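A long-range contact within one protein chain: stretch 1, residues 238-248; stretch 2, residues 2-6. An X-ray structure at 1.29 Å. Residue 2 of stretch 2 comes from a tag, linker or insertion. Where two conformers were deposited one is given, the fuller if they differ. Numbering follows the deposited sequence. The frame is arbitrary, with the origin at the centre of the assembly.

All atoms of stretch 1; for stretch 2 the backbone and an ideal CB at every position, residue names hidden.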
# COMPACT_ATOMS: atom_id res chain seq x y z
N PRO A 238 6.82 -14.41 15.66
CA PRO A 238 7.36 -15.71 15.26
C PRO A 238 6.65 -16.34 14.08
O PRO A 238 7.26 -17.08 13.33
CB PRO A 238 7.17 -16.57 16.51
CG PRO A 238 6.09 -15.93 17.26
CD PRO A 238 6.23 -14.45 17.01
N MET A 239 5.37 -16.06 13.88
CA MET A 239 4.72 -16.61 12.70
C MET A 239 5.35 -16.05 11.43
O MET A 239 5.50 -16.75 10.44
CB MET A 239 3.23 -16.32 12.72
CG MET A 239 2.52 -17.16 13.75
SD MET A 239 0.75 -16.88 13.87
CE MET A 239 0.19 -17.59 12.33
N PHE A 240 5.73 -14.78 11.46
CA PHE A 240 6.36 -14.22 10.28
C PHE A 240 7.76 -14.82 10.09
O PHE A 240 8.18 -15.02 8.96
CB PHE A 240 6.44 -12.70 10.34
CG PHE A 240 6.76 -12.09 9.00
CD1 PHE A 240 5.82 -12.12 7.98
CD2 PHE A 240 8.00 -11.53 8.73
CE1 PHE A 240 6.09 -11.59 6.74
CE2 PHE A 240 8.27 -11.00 7.49
CZ PHE A 240 7.32 -11.03 6.50
N SER A 241 8.46 -15.12 11.17
CA SER A 241 9.73 -15.81 11.06
C SER A 241 9.57 -17.15 10.34
O SER A 241 10.39 -17.53 9.50
CB SER A 241 10.31 -16.01 12.45
OG SER A 241 11.59 -16.60 12.42
N LEU A 242 8.51 -17.88 10.69
CA LEU A 242 8.22 -19.15 10.07
C LEU A 242 7.85 -18.98 8.60
O LEU A 242 8.22 -19.78 7.75
CB LEU A 242 7.09 -19.84 10.82
CG LEU A 242 7.47 -20.28 12.23
CD1 LEU A 242 6.26 -20.76 13.01
CD2 LEU A 242 8.55 -21.36 12.19
N PHE A 243 7.08 -17.93 8.32
CA PHE A 243 6.71 -17.59 6.95
C PHE A 243 7.95 -17.33 6.09
O PHE A 243 8.09 -17.90 5.01
CB PHE A 243 5.76 -16.39 6.99
CG PHE A 243 5.51 -15.73 5.67
CD1 PHE A 243 6.27 -14.64 5.29
CD2 PHE A 243 4.47 -16.14 4.84
CE1 PHE A 243 6.04 -14.00 4.09
CE2 PHE A 243 4.23 -15.49 3.63
CZ PHE A 243 5.02 -14.42 3.27
N LEU A 244 8.88 -16.53 6.59
CA LEU A 244 10.12 -16.27 5.85
C LEU A 244 10.91 -17.55 5.66
O LEU A 244 11.46 -17.80 4.60
CB LEU A 244 10.97 -15.24 6.58
CG LEU A 244 10.45 -13.82 6.62
CD1 LEU A 244 11.35 -12.96 7.48
CD2 LEU A 244 10.38 -13.24 5.24
N ASP A 245 10.99 -18.36 6.71
CA ASP A 245 11.68 -19.64 6.60
C ASP A 245 11.12 -20.48 5.47
O ASP A 245 11.86 -21.07 4.68
CB ASP A 245 11.57 -20.47 7.88
CG ASP A 245 12.36 -19.91 9.04
OD1 ASP A 245 13.20 -18.99 8.87
OD2 ASP A 245 12.16 -20.44 10.16
N ARG A 246 9.79 -20.55 5.44
CA ARG A 246 9.07 -21.38 4.49
C ARG A 246 9.23 -20.83 3.07
O ARG A 246 9.48 -21.60 2.14
CB ARG A 246 7.61 -21.47 4.94
CG ARG A 246 6.69 -22.28 4.08
CD ARG A 246 5.28 -22.18 4.64
NE ARG A 246 4.46 -21.21 3.90
CZ ARG A 246 3.77 -20.20 4.44
NH1 ARG A 246 3.77 -19.98 5.76
NH2 ARG A 246 3.07 -19.40 3.65
N MET A 247 9.13 -19.52 2.90
CA MET A 247 9.15 -18.91 1.57
C MET A 247 10.54 -18.71 0.98
O MET A 247 10.70 -18.75 -0.24
CB MET A 247 8.43 -17.58 1.60
CG MET A 247 6.98 -17.70 1.98
SD MET A 247 6.06 -18.90 0.98
CE MET A 247 6.31 -18.30 -0.68
N GLY A 248 11.54 -18.47 1.82
CA GLY A 248 12.91 -18.33 1.37
C GLY A 248 13.56 -17.01 1.72
O GLY A 248 13.19 -15.96 1.21
N UNK A 2 -2.07 -19.22 0.88
CA UNK A 2 -1.31 -20.46 1.19
C UNK A 2 -1.74 -21.03 2.53
O UNK A 2 -1.89 -22.25 2.67
CB UNK A 2 0.20 -20.19 1.20
N UNK A 3 -1.90 -20.15 3.51
CA UNK A 3 -2.46 -20.51 4.80
C UNK A 3 -3.66 -19.61 5.06
O UNK A 3 -3.57 -18.39 4.92
CB UNK A 3 -1.42 -20.39 5.91
N UNK A 4 -4.78 -20.22 5.43
CA UNK A 4 -5.97 -19.48 5.81
C UNK A 4 -5.98 -19.31 7.32
O UNK A 4 -5.69 -20.24 8.07
CB UNK A 4 -7.24 -20.19 5.33
N UNK A 5 -6.25 -18.08 7.76
CA UNK A 5 -6.29 -17.77 9.19
C UNK A 5 -7.70 -17.40 9.61
O UNK A 5 -8.34 -16.56 8.99
CB UNK A 5 -5.32 -16.63 9.53
N UNK A 6 -8.18 -18.04 10.67
CA UNK A 6 -9.51 -17.74 11.18
C UNK A 6 -9.49 -16.49 12.03
O UNK A 6 -8.47 -16.14 12.64
CB UNK A 6 -10.06 -18.92 11.99

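Stretch 1 is a helix from 238 to 247, followed by Gly248, whose positive phi takes the chain out of helical geometry. The side of the helix turned to stretch 2 carries Met239, Phe243, Arg246 and Met247, so it offers two thioethers and an aromatic ring beside a guanidinium. Stretch 2 runs past it without regular secondary structure, and even the closest pair of CA atoms, Phe243 CA and that of position 3, lies 9.9 Å apart.

The ideal CB of position 2 comes nearest to stretch 1. Its CA-to-CB bond points toward the helix, and this CB lies 3.9 Å from Arg246 NH2. Beyond the guanidinium are the ring of Phe243 and the sulfur of Met247, so the site favours a long apolar chain, such as methionine; an acidic group could instead answer the charge of Arg246. The deposited residue is Met2, which comes from an expression tag and so says nothing of natural preference at this site. With chi angles m, t, m, its chain reaches over to the helix. Met2 SD lies 3.8 Å from Met247 SD, and the terminal methyl Met2 CE sits 4.2 Å from Phe243 CE2, approaching that ring obliquely. The same methyl, Met2 CE, is 3.5 Å from Arg246 NH2, at the edge of the guanidinium and near its plane. Met247 sets out sideways from its CA, but its m, m, m chain brings its end nearer to meet Met2.

At position 3 the CA-to-CB bond again points toward the helix, but the ideal CB is 5.1 Å from Arg246 NH2. The extended backbone, with phi/psi of -124/130, suits beta-branched residues; a valine or isoleucine could lie against the guanidinium, while an acidic or polar side chain might seek its NH groups. The residue is Val3, chi1 t. Its CG2 lies over one face of the guanidinium, 4.2 Å from Arg246 NH1, an apolar packing contact.

Position 4 is also extended, but its CB finds nothing of stretch 1 within 5.5 Å. Open space would accept almost any polar or charged residue. It is Glu4, which makes no contact with the helix.

Position 5 points toward stretch 1 again, yet no atom of the helix lies within 5.5 Å of its ideal CB. Met239 CE and the guanidinium of Arg246 lie farther on, so a long side chain is needed, and an aromatic or a long polar one would serve. Tyr5 spans the distance with chi1 m: Tyr5 CE1 packs 3.9 Å from Met239 CE, the methyl lying oblique to the ring. Its hydroxyl reaches Arg246 through a single water, whose O lies 2.9 Å from Tyr5 OH and 3.1 Å from Arg246 NH2, accepting from the arginine. No hydrogen bond joins the stretches directly.

At position 6 stretch 1 sets no demand; with phi/psi of -80/154, Ser, Thr, Asp or Asn could cap a following helix. Thr6 is that N-cap, its side chain capping a backbone N just past the stretch.

Stretch 2 (2-6) MVEYT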
# COMPACT_ATOMS: atom_id res chain seq x y z
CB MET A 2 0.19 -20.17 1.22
CG MET A 2 0.76 -19.93 -0.15
SD MET A 2 2.49 -19.45 -0.05
CE MET A 2 2.35 -17.80 0.62
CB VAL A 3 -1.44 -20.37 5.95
CG1 VAL A 3 -2.06 -20.76 7.28
CG2 VAL A 3 -0.20 -21.22 5.67
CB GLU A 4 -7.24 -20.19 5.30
CG GLU A 4 -7.67 -21.41 6.11
CD GLU A 4 -9.06 -21.90 5.75
OE1 GLU A 4 -9.98 -21.05 5.62
OE2 GLU A 4 -9.23 -23.12 5.57
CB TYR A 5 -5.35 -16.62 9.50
CG TYR A 5 -3.98 -16.78 8.89
CD1 TYR A 5 -2.99 -17.52 9.53
CD2 TYR A 5 -3.68 -16.19 7.67
CE1 TYR A 5 -1.73 -17.66 8.96
CE2 TYR A 5 -2.45 -16.32 7.10
CZ TYR A 5 -1.48 -17.05 7.74
OH TYR A 5 -0.25 -17.17 7.13
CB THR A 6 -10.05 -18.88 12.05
OG1 THR A 6 -9.25 -19.02 13.22
CG2 THR A 6 -10.07 -20.19 11.28
O HOH W 1 0.61 -17.60 4.35
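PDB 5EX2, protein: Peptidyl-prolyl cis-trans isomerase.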